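Local structure of insecticyanin A form (Manduca sexta, 1Z24) at residues Gln85-Met90 with Asn100-Val105; Tyr8-Lys13 with Ile115-Asp120; Lys67-Gly72 with Thr180-Gly185. The protein binds biliverdin IX gamma and, together with lipoprotein-bound carotenes, gives the hornworm its green camouflage colour. All coordinates share one frame; numbering follows the deposited sequence.

Contact 1 of 3, residues Gln85-Met90 with Asn100-Val105. With BLV (biliverdin IX gamma chromophore), chain B.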
# COMPACT_ATOMS: atom_id res chain seq x y z
N GLN A 85 -4.05 19.58 6.35
CA GLN A 85 -3.15 18.86 5.43
C GLN A 85 -3.19 19.42 4.00
O GLN A 85 -4.10 20.19 3.62
CB GLN A 85 -3.37 17.35 5.44
CG GLN A 85 -2.99 16.64 6.76
CD GLN A 85 -3.76 15.34 6.79
OE1 GLN A 85 -4.45 15.03 5.81
NE2 GLN A 85 -3.67 14.59 7.85
N GLY A 86 -2.20 19.06 3.16
CA GLY A 86 -2.19 19.61 1.79
C GLY A 86 -2.98 18.80 0.79
O GLY A 86 -2.52 17.81 0.17
N LYS A 87 -4.19 19.26 0.67
CA LYS A 87 -5.15 18.65 -0.21
C LYS A 87 -6.07 19.75 -0.68
O LYS A 87 -6.65 20.50 0.13
CB LYS A 87 -5.82 17.52 0.61
CG LYS A 87 -6.48 16.50 -0.30
CD LYS A 87 -7.35 15.50 0.45
CE LYS A 87 -6.59 14.60 1.41
NZ LYS A 87 -7.51 13.61 2.03
N TYR A 88 -6.19 19.89 -2.00
CA TYR A 88 -7.03 20.94 -2.55
C TYR A 88 -7.90 20.48 -3.71
O TYR A 88 -7.68 19.45 -4.35
CB TYR A 88 -6.16 22.21 -2.84
CG TYR A 88 -5.11 22.01 -3.90
CD1 TYR A 88 -5.38 22.28 -5.25
CD2 TYR A 88 -3.87 21.48 -3.55
CE1 TYR A 88 -4.42 22.12 -6.25
CE2 TYR A 88 -2.89 21.29 -4.53
CZ TYR A 88 -3.17 21.62 -5.86
OH TYR A 88 -2.19 21.39 -6.80
N VAL A 89 -8.91 21.27 -3.97
CA VAL A 89 -9.83 20.96 -5.05
C VAL A 89 -9.83 22.07 -6.08
O VAL A 89 -9.84 23.23 -5.69
CB VAL A 89 -11.25 20.93 -4.48
CG1 VAL A 89 -12.27 20.54 -5.59
CG2 VAL A 89 -11.25 20.08 -3.20
N MET A 90 -9.81 21.65 -7.36
CA MET A 90 -9.83 22.52 -8.51
C MET A 90 -11.11 22.20 -9.23
O MET A 90 -11.37 21.05 -9.56
CB MET A 90 -8.65 22.23 -9.40
CG MET A 90 -7.36 22.56 -8.65
SD MET A 90 -5.97 22.45 -9.82
CE MET A 90 -5.88 20.66 -10.23
N ASN A 100 -14.23 18.25 -10.43
CA ASN A 100 -13.60 18.52 -9.14
C ASN A 100 -12.32 17.70 -8.98
O ASN A 100 -12.35 16.55 -8.56
CB ASN A 100 -14.51 18.26 -8.00
CG ASN A 100 -15.68 19.20 -8.09
OD1 ASN A 100 -15.60 20.40 -7.90
ND2 ASN A 100 -16.81 18.69 -8.46
N LEU A 101 -11.19 18.29 -9.34
CA LEU A 101 -9.91 17.61 -9.23
C LEU A 101 -9.29 17.81 -7.87
O LEU A 101 -9.30 18.92 -7.28
CB LEU A 101 -8.90 17.95 -10.34
CG LEU A 101 -9.54 17.88 -11.75
CD1 LEU A 101 -8.51 18.28 -12.79
CD2 LEU A 101 -9.98 16.42 -12.05
N VAL A 102 -8.71 16.71 -7.38
CA VAL A 102 -8.13 16.75 -6.09
C VAL A 102 -6.70 16.27 -5.95
O VAL A 102 -6.49 15.11 -5.62
CB VAL A 102 -9.05 15.95 -5.10
CG1 VAL A 102 -8.54 16.06 -3.67
CG2 VAL A 102 -10.51 16.38 -5.11
N PRO A 103 -5.73 17.15 -6.12
CA PRO A 103 -4.37 16.71 -5.95
C PRO A 103 -3.97 16.68 -4.46
O PRO A 103 -4.38 17.49 -3.65
CB PRO A 103 -3.51 17.78 -6.61
CG PRO A 103 -4.48 18.74 -7.30
CD PRO A 103 -5.79 18.58 -6.55
N TRP A 104 -3.18 15.71 -4.11
CA TRP A 104 -2.72 15.61 -2.76
C TRP A 104 -1.26 16.07 -2.78
O TRP A 104 -0.48 15.64 -3.61
CB TRP A 104 -2.66 14.11 -2.29
CG TRP A 104 -4.02 13.52 -2.15
CD1 TRP A 104 -5.05 13.71 -3.03
CD2 TRP A 104 -4.50 12.64 -1.13
NE1 TRP A 104 -6.16 13.02 -2.61
CE2 TRP A 104 -5.83 12.32 -1.45
CE3 TRP A 104 -3.92 12.03 -0.04
CZ2 TRP A 104 -6.60 11.42 -0.67
CZ3 TRP A 104 -4.66 11.19 0.77
CH2 TRP A 104 -5.97 10.86 0.43
N VAL A 105 -0.88 16.94 -1.87
CA VAL A 105 0.50 17.43 -1.80
C VAL A 105 1.24 16.59 -0.78
O VAL A 105 1.01 16.69 0.43
CB VAL A 105 0.58 18.93 -1.37
CG1 VAL A 105 2.04 19.49 -1.49
CG2 VAL A 105 -0.28 19.66 -2.40
NA BLV B . -5.14 16.49 -13.35
C1A BLV B . -6.03 15.47 -13.45
C2A BLV B . -6.40 14.90 -12.16
C3A BLV B . -5.71 15.63 -11.24
C4A BLV B . -4.91 16.61 -12.00
CMA BLV B . -5.63 15.45 -9.67
OA BLV B . -6.47 15.09 -14.51
CAA BLV B . -7.29 13.75 -11.95
CBA BLV B . -6.43 12.58 -12.30
CGA BLV B . -7.30 11.32 -12.32
O1A BLV B . -7.28 10.53 -11.42
O2A BLV B . -8.03 11.14 -13.24
CHB BLV B . -4.04 17.51 -11.39
NB BLV B . -3.19 18.80 -13.28
C1B BLV B . -3.11 18.34 -11.99
C2B BLV B . -1.94 18.87 -11.33
C3B BLV B . -1.34 19.64 -12.23
C4B BLV B . -2.12 19.58 -13.47
CMB BLV B . -1.52 18.60 -9.89
CAB BLV B . -0.06 20.41 -12.03
CBB BLV B . 0.78 20.36 -13.11
CHC BLV B . -1.81 20.32 -14.62
NC BLV B . -3.42 19.72 -16.33
C1C BLV B . -2.47 20.53 -15.79
C2C BLV B . -2.19 21.67 -16.67
C3C BLV B . -2.97 21.64 -17.75
C4C BLV B . -3.78 20.37 -17.53
CMC BLV B . -1.27 22.75 -16.34
CAC BLV B . -3.13 22.53 -19.00
CBC BLV B . -4.29 22.56 -19.69
CHD BLV B . -4.71 19.81 -18.48
ND BLV B . -6.33 18.85 -16.88
C1D BLV B . -5.89 19.14 -18.20
C2D BLV B . -6.89 18.64 -19.19
C3D BLV B . -7.92 18.06 -18.49
C4D BLV B . -7.55 18.22 -17.09
CMD BLV B . -6.82 18.72 -20.69
OD BLV B . -8.25 17.83 -16.19
CAD BLV B . -9.14 17.45 -19.04
CBD BLV B . -10.28 18.43 -18.87
CGD BLV B . -11.66 17.78 -19.23
O1D BLV B . -12.11 17.91 -20.33
O2D BLV B . -12.28 17.11 -18.43
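Lys87 NZ is gripped twice: it lies over the face of Trp104, 3.8 Å from NZ to the centroid of the six-membered ring in a cation-pi contact, and it forms a salt bridge with Asp79. The residues belong to the antiparallel beta hairpin of strands 88-94 and 97-108, part of the lipocalin barrel wall around the biliverdin. Lys87 and Trp104 run side by side and point the same way; chi1 (-160°) puts Lys87 CG anti to the backbone N, farther out CD and CE lie against the indole, and CE sits over the middle of the six-membered ring, 3.6 Å from its centroid. An alanine in place of Trp104 would probably leave the lysine's methylenes and ammonium without their flat platform and the chain freer to turn, though the salt bridge to Asp79 could persist. Tyr88, the next residue, lies on the other face of the hairpin and crosses Pro103 at about a right angle. Pro103 CD makes a CH-pi contact over its face, displaced toward the rim, while Val105 CG2 meets the ring edge in plane, 3.7 Å from Tyr88 CE2. Tyr88 OH is hydrogen-bonded to Tyr48 and Asn116, which holds the hydroxyl end of the ring. Met90 and Leu101 form a hydrogen-bonded pair, Met90 N to Leu101 O and Leu101 N to Met90 O both 2.8 Å. The regular ladder breaks at Pro103, which has no N-H to give; Tyr88 N reaches Pro103 O only weakly, and Val105 N then bonds Gly86 O at 2.8 Å. A bend at chi3 (-67°) turns Met90 CE to Pro103 CG, and this methyl also lies 3.8 Å from the biliverdin bridge carbon CHB. Leu101 CD1 touches biliverdin OD at 3.4 Å.

Contact 2 of 3, residues Tyr8-Lys13 with Ile115-Asp120. With BLV (biliverdin IX gamma chromophore), chain B.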
# COMPACT_ATOMS: atom_id res chain seq x y z
N TYR A 8 -6.95 -1.61 -3.91
CA TYR A 8 -7.40 -0.28 -3.52
C TYR A 8 -6.22 0.64 -3.39
O TYR A 8 -5.11 0.16 -3.26
CB TYR A 8 -8.09 -0.37 -2.08
CG TYR A 8 -9.35 -1.22 -2.06
CD1 TYR A 8 -10.53 -0.77 -2.63
CD2 TYR A 8 -9.37 -2.49 -1.52
CE1 TYR A 8 -11.71 -1.52 -2.62
CE2 TYR A 8 -10.52 -3.28 -1.52
CZ TYR A 8 -11.70 -2.80 -2.08
OH TYR A 8 -12.85 -3.58 -2.10
N CYS A 9 -6.45 1.94 -3.40
CA CYS A 9 -5.35 2.88 -3.26
C CYS A 9 -4.75 2.66 -1.92
O CYS A 9 -5.50 2.34 -1.04
CB CYS A 9 -6.04 4.27 -3.17
SG CYS A 9 -6.58 4.75 -4.80
N PRO A 10 -3.43 2.83 -1.73
CA PRO A 10 -2.82 2.62 -0.43
C PRO A 10 -3.04 3.78 0.51
O PRO A 10 -3.47 4.89 0.14
CB PRO A 10 -1.31 2.71 -0.61
CG PRO A 10 -1.17 3.40 -1.94
CD PRO A 10 -2.38 2.92 -2.73
N ASP A 11 -2.73 3.50 1.77
CA ASP A 11 -2.91 4.56 2.73
C ASP A 11 -1.82 5.59 2.43
O ASP A 11 -0.69 5.25 2.09
CB ASP A 11 -2.69 3.95 4.11
CG ASP A 11 -2.84 4.90 5.33
OD1 ASP A 11 -2.36 4.63 6.43
OD2 ASP A 11 -3.52 6.02 5.09
N VAL A 12 -2.15 6.84 2.54
CA VAL A 12 -1.20 7.91 2.30
C VAL A 12 -1.66 9.17 3.05
O VAL A 12 -2.84 9.43 3.20
CB VAL A 12 -1.08 8.17 0.82
CG1 VAL A 12 -2.45 8.27 0.33
CG2 VAL A 12 -0.63 9.60 0.72
N LYS A 13 -0.75 9.94 3.56
CA LYS A 13 -1.08 11.16 4.29
C LYS A 13 -0.30 12.28 3.67
O LYS A 13 0.90 12.19 3.59
CB LYS A 13 -0.65 11.00 5.74
CG LYS A 13 -0.86 12.26 6.55
CD LYS A 13 -0.16 12.32 7.92
CE LYS A 13 1.29 12.77 7.78
NZ LYS A 13 1.53 14.09 7.12
N ILE A 115 5.66 18.09 -4.49
CA ILE A 115 5.44 16.72 -4.96
C ILE A 115 3.96 16.45 -4.72
O ILE A 115 3.50 16.34 -3.56
CB ILE A 115 6.35 15.66 -4.36
CG1 ILE A 115 7.80 16.04 -4.63
CG2 ILE A 115 6.10 14.30 -4.98
CD1 ILE A 115 8.71 15.23 -3.71
N ASN A 116 3.20 16.39 -5.83
CA ASN A 116 1.75 16.16 -5.85
C ASN A 116 1.39 14.77 -6.32
O ASN A 116 2.14 14.16 -7.08
CB ASN A 116 1.04 17.22 -6.72
CG ASN A 116 0.91 18.55 -6.00
OD1 ASN A 116 0.12 19.40 -6.36
ND2 ASN A 116 1.67 18.72 -5.01
N TYR A 117 0.26 14.26 -5.86
CA TYR A 117 -0.12 12.91 -6.24
C TYR A 117 -1.60 12.66 -6.15
O TYR A 117 -2.31 13.44 -5.62
CB TYR A 117 0.51 12.11 -5.08
CG TYR A 117 0.07 10.67 -4.75
CD1 TYR A 117 0.83 9.59 -5.20
CD2 TYR A 117 -1.06 10.42 -3.96
CE1 TYR A 117 0.50 8.27 -4.90
CE2 TYR A 117 -1.41 9.11 -3.64
CZ TYR A 117 -0.63 8.05 -4.11
OH TYR A 117 -0.97 6.77 -3.78
N ASN A 118 -2.07 11.55 -6.70
CA ASN A 118 -3.47 11.16 -6.64
C ASN A 118 -3.54 9.66 -6.91
O ASN A 118 -2.61 9.10 -7.45
CB ASN A 118 -4.57 11.97 -7.32
CG ASN A 118 -4.99 11.38 -8.64
OD1 ASN A 118 -4.18 11.16 -9.55
ND2 ASN A 118 -6.28 11.18 -8.76
N CYS A 119 -4.62 9.03 -6.50
CA CYS A 119 -4.88 7.62 -6.63
C CYS A 119 -6.33 7.54 -6.98
O CYS A 119 -7.18 8.04 -6.27
CB CYS A 119 -4.55 6.81 -5.33
SG CYS A 119 -4.76 5.04 -5.72
N ASP A 120 -6.59 6.92 -8.10
CA ASP A 120 -7.92 6.75 -8.64
C ASP A 120 -8.30 5.28 -8.67
O ASP A 120 -7.71 4.49 -9.42
CB ASP A 120 -7.83 7.31 -10.07
CG ASP A 120 -9.16 7.48 -10.76
OD1 ASP A 120 -9.40 8.44 -11.48
OD2 ASP A 120 -10.06 6.56 -10.50
NA BLV B . -5.14 16.49 -13.35
C1A BLV B . -6.03 15.47 -13.45
C2A BLV B . -6.40 14.90 -12.16
C3A BLV B . -5.71 15.63 -11.24
C4A BLV B . -4.91 16.61 -12.00
CMA BLV B . -5.63 15.45 -9.67
OA BLV B . -6.47 15.09 -14.51
CAA BLV B . -7.29 13.75 -11.95
CBA BLV B . -6.43 12.58 -12.30
CGA BLV B . -7.30 11.32 -12.32
O1A BLV B . -7.28 10.53 -11.42
O2A BLV B . -8.03 11.14 -13.24
CHB BLV B . -4.04 17.51 -11.39
NB BLV B . -3.19 18.80 -13.28
C1B BLV B . -3.11 18.34 -11.99
C2B BLV B . -1.94 18.87 -11.33
C3B BLV B . -1.34 19.64 -12.23
C4B BLV B . -2.12 19.58 -13.47
CMB BLV B . -1.52 18.60 -9.89
CAB BLV B . -0.06 20.41 -12.03
CBB BLV B . 0.78 20.36 -13.11
CHC BLV B . -1.81 20.32 -14.62
NC BLV B . -3.42 19.72 -16.33
C1C BLV B . -2.47 20.53 -15.79
C2C BLV B . -2.19 21.67 -16.67
C3C BLV B . -2.97 21.64 -17.75
C4C BLV B . -3.78 20.37 -17.53
CMC BLV B . -1.27 22.75 -16.34
CAC BLV B . -3.13 22.53 -19.00
CBC BLV B . -4.29 22.56 -19.69
CHD BLV B . -4.71 19.81 -18.48
ND BLV B . -6.33 18.85 -16.88
C1D BLV B . -5.89 19.14 -18.20
C2D BLV B . -6.89 18.64 -19.19
C3D BLV B . -7.92 18.06 -18.49
C4D BLV B . -7.55 18.22 -17.09
CMD BLV B . -6.82 18.72 -20.69
OD BLV B . -8.25 17.83 -16.19
CAD BLV B . -9.14 17.45 -19.04
CBD BLV B . -10.28 18.43 -18.87
CGD BLV B . -11.66 17.78 -19.23
O1D BLV B . -12.11 17.91 -20.33
O2D BLV B . -12.28 17.11 -18.43
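Cys9 SG stands anti to its carbonyl carbon (chi1 -76°) and Cys119 SG anti to its backbone N (chi1 -174°), and these two settings bring the sulfurs together in a disulfide, 2.1 Å from Cys9 SG to Cys119 SG. The S-S torsion of -90° gives it a left-handed twist at the usual perpendicular setting, with Cys9 CB and Cys119 CB 3.7 Å apart. The bond is a covalent staple between the N-terminal loop and a strand of the lipocalin barrel, joining parts more than a hundred residues apart in sequence. Beyond it the loop continues over Tyr117, which points to the same side of the strand as Cys119. Pro10 crosses the tyrosine obliquely, its CG 3.8 Å from Tyr117 OH, and Val12 CG1 approaches further along the ring, 4.2 Å from Tyr117 CE2. Apart from the disulfide, this is van der Waals packing. Asn116 and Asn118, on the other face of the strand, look into the pocket. Asn118 ND2 donates a nearly straight hydrogen bond to the propionate oxygen O1A of biliverdin, 2.9 Å away, while Asn118 OD1 is hydrogen-bonded to His131 ND1. Gripped at both branches, the amide is held in rotation with its N-H toward the chromophore. Asn116 OD1 lies 4.0 Å from the ligand methyl CMB. The same strand thus carries the disulfide on its outer side and pigment-binding groups on its inner one. Segment 115-120, on strand 113-122, lies between strands 97-108 and 127-136: Val12 rests on Trp104 of the first, and Cys119 on His128 and Ile130 of the second. Leu159 and Ile160, from another loop, back Pro10 and Tyr117. Segment 8-13 lies in the loop between strand 3-6 and helix 20-23, and its Tyr8 packs on Ser157 of the second subunit.

Contact 3 of 3, residues Lys67-Gly72 with Thr180-Gly185. With BLV (biliverdin IX gamma chromophore), chain B.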
# COMPACT_ATOMS: atom_id res chain seq x y z
N LYS A 67 -1.87 27.27 -27.49
CA LYS A 67 -1.82 27.27 -26.08
C LYS A 67 -3.17 27.00 -25.55
O LYS A 67 -4.03 27.87 -25.61
CB LYS A 67 -1.36 28.58 -25.48
CG LYS A 67 -0.95 28.48 -24.02
CD LYS A 67 -1.38 29.59 -23.09
CE LYS A 67 -0.91 31.03 -23.27
NZ LYS A 67 -0.07 31.54 -22.15
N GLU A 68 -3.32 25.81 -24.99
CA GLU A 68 -4.59 25.48 -24.39
C GLU A 68 -4.58 25.75 -22.89
O GLU A 68 -3.61 25.46 -22.13
CB GLU A 68 -5.01 24.06 -24.67
CG GLU A 68 -5.06 23.83 -26.16
CD GLU A 68 -5.27 22.37 -26.46
OE1 GLU A 68 -5.52 21.56 -25.59
OE2 GLU A 68 -5.15 22.07 -27.71
N TYR A 69 -5.72 26.32 -22.44
CA TYR A 69 -5.78 26.62 -21.04
C TYR A 69 -7.12 26.34 -20.40
O TYR A 69 -8.13 26.11 -21.09
CB TYR A 69 -5.30 28.03 -20.83
CG TYR A 69 -6.21 28.99 -21.48
CD1 TYR A 69 -7.17 29.61 -20.67
CD2 TYR A 69 -6.12 29.28 -22.85
CE1 TYR A 69 -8.05 30.54 -21.23
CE2 TYR A 69 -6.99 30.21 -23.43
CZ TYR A 69 -7.94 30.83 -22.60
OH TYR A 69 -8.83 31.75 -23.10
N MET A 70 -7.12 26.36 -19.07
CA MET A 70 -8.31 26.12 -18.27
C MET A 70 -8.31 27.06 -17.11
O MET A 70 -7.28 27.26 -16.47
CB MET A 70 -8.17 24.77 -17.55
CG MET A 70 -8.03 23.59 -18.46
SD MET A 70 -7.43 22.10 -17.60
CE MET A 70 -8.87 21.45 -16.79
N GLU A 71 -9.48 27.62 -16.83
CA GLU A 71 -9.62 28.53 -15.71
C GLU A 71 -10.59 27.95 -14.71
O GLU A 71 -11.65 27.46 -15.12
CB GLU A 71 -10.14 29.88 -16.20
CG GLU A 71 -9.27 30.43 -17.36
CD GLU A 71 -9.52 31.89 -17.69
OE1 GLU A 71 -8.80 32.75 -17.26
OE2 GLU A 71 -10.57 32.15 -18.45
N GLY A 72 -10.26 27.96 -13.41
CA GLY A 72 -11.19 27.39 -12.46
C GLY A 72 -10.98 27.94 -11.09
O GLY A 72 -10.19 28.85 -10.91
N THR A 180 -4.18 30.71 -28.90
CA THR A 180 -4.77 30.17 -27.67
C THR A 180 -6.14 29.51 -27.76
O THR A 180 -6.89 29.60 -28.72
CB THR A 180 -4.76 31.15 -26.57
OG1 THR A 180 -5.89 31.93 -26.66
CG2 THR A 180 -3.53 31.98 -26.70
N TYR A 181 -6.49 28.82 -26.72
CA TYR A 181 -7.79 28.18 -26.75
C TYR A 181 -8.13 27.74 -25.38
O TYR A 181 -7.35 27.04 -24.71
CB TYR A 181 -7.77 27.04 -27.71
CG TYR A 181 -8.96 26.16 -27.64
CD1 TYR A 181 -10.04 26.45 -28.46
CD2 TYR A 181 -9.02 25.05 -26.80
CE1 TYR A 181 -11.19 25.66 -28.46
CE2 TYR A 181 -10.16 24.24 -26.80
CZ TYR A 181 -11.25 24.55 -27.62
OH TYR A 181 -12.39 23.76 -27.65
N SER A 182 -9.30 28.20 -24.98
CA SER A 182 -9.85 27.90 -23.68
C SER A 182 -10.56 26.55 -23.64
O SER A 182 -11.58 26.36 -24.26
CB SER A 182 -10.97 28.88 -23.38
OG SER A 182 -11.41 28.71 -22.04
N LEU A 183 -10.05 25.61 -22.88
CA LEU A 183 -10.71 24.33 -22.79
C LEU A 183 -11.96 24.43 -21.95
O LEU A 183 -12.89 23.68 -22.15
CB LEU A 183 -9.79 23.26 -22.15
CG LEU A 183 -8.53 23.03 -22.98
CD1 LEU A 183 -7.57 22.28 -22.16
CD2 LEU A 183 -8.84 22.16 -24.17
N THR A 184 -11.96 25.32 -20.97
CA THR A 184 -13.09 25.51 -20.06
C THR A 184 -14.02 26.51 -20.71
O THR A 184 -13.66 27.18 -21.64
CB THR A 184 -12.66 25.98 -18.63
OG1 THR A 184 -11.59 26.95 -18.74
CG2 THR A 184 -12.03 24.81 -17.84
N GLY A 185 -15.23 26.61 -20.25
CA GLY A 185 -16.14 27.53 -20.85
C GLY A 185 -17.58 27.00 -20.90
O GLY A 185 -17.89 25.81 -20.77
NA BLV B . -5.14 16.49 -13.35
C1A BLV B . -6.03 15.47 -13.45
C2A BLV B . -6.40 14.90 -12.16
C3A BLV B . -5.71 15.63 -11.24
C4A BLV B . -4.91 16.61 -12.00
CMA BLV B . -5.63 15.45 -9.67
OA BLV B . -6.47 15.09 -14.51
CAA BLV B . -7.29 13.75 -11.95
CBA BLV B . -6.43 12.58 -12.30
CGA BLV B . -7.30 11.32 -12.32
O1A BLV B . -7.28 10.53 -11.42
O2A BLV B . -8.03 11.14 -13.24
CHB BLV B . -4.04 17.51 -11.39
NB BLV B . -3.19 18.80 -13.28
C1B BLV B . -3.11 18.34 -11.99
C2B BLV B . -1.94 18.87 -11.33
C3B BLV B . -1.34 19.64 -12.23
C4B BLV B . -2.12 19.58 -13.47
CMB BLV B . -1.52 18.60 -9.89
CAB BLV B . -0.06 20.41 -12.03
CBB BLV B . 0.78 20.36 -13.11
CHC BLV B . -1.81 20.32 -14.62
NC BLV B . -3.42 19.72 -16.33
C1C BLV B . -2.47 20.53 -15.79
C2C BLV B . -2.19 21.67 -16.67
C3C BLV B . -2.97 21.64 -17.75
C4C BLV B . -3.78 20.37 -17.53
CMC BLV B . -1.27 22.75 -16.34
CAC BLV B . -3.13 22.53 -19.00
CBC BLV B . -4.29 22.56 -19.69
CHD BLV B . -4.71 19.81 -18.48
ND BLV B . -6.33 18.85 -16.88
C1D BLV B . -5.89 19.14 -18.20
C2D BLV B . -6.89 18.64 -19.19
C3D BLV B . -7.92 18.06 -18.49
C4D BLV B . -7.55 18.22 -17.09
CMD BLV B . -6.82 18.72 -20.69
OD BLV B . -8.25 17.83 -16.19
CAD BLV B . -9.14 17.45 -19.04
CBD BLV B . -10.28 18.43 -18.87
CGD BLV B . -11.66 17.78 -19.23
O1D BLV B . -12.11 17.91 -20.33
O2D BLV B . -12.28 17.11 -18.43
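Strand 67-72 and strand 180-182 pair in parallel, their axes 4.6 Å apart at closest approach and turned by 26°, with Tyr181 N bonded to Lys67 O, Tyr69 N to Tyr181 O, and Leu183 N to Tyr69 O at 2.7 Å. Tyr69 takes the crowded first torsion (chi1 64°), its CG between backbone N and carbonyl carbon, and its ring comes across to the neighbouring strand. Ser182 CA makes a CH-pi contact over one face, 3.8 Å from the centroid of the Tyr69 ring and displaced toward the rim. Past Leu183 the ladder changes character: Glu71 N gives a nearly straight hydrogen bond (170°) to Thr184 OG1, 2.9 Å away, where a side-chain hydroxyl serves as acceptor in place of a backbone carbonyl. Ser182 OG donates to Thr184 O within the same segment. On the pocket side, Leu183 CD1 touches both Met70 CG, at 4.0 Å, and the biliverdin methyl CMD, while Met70 SD lies 3.4 Å from the chromophore carbon C1D. Strand 179-182 adds to the barrel sheet alongside strand 66-76, in parallel, where the barrel's own neighbours are antiparallel. The chemistry is divided: polar bonds, three between backbones and one to a side-chain hydroxyl, tie the segments, whereas the pigment's end is met here by thioether and methyl groups, consistent with binding by packing at this part of the pigment.

Contacts 1 and 2 are neighbours, their centres 11 Å apart, and lie on adjacent strands, 97-108 and 113-122, of the sheet that all three reach, with Trp104 O and Tyr117 N 2.7 Å apart in a probable hydrogen bond. Contact 3 lies further round the barrel, its centre 20 Å from that of contact 1 and 27 Å from that of contact 2, on the opposite side of the chain's centre from the latter. Contacts 1 and 3 come within about 5 Å at their nearest atoms. Biliverdin is common to all three: contact 2 supplies a hydrogen bond to a propionate, contacts 1 and 3 mainly apolar walls, while Arg97 and Asn37 add further hydrogen bonds.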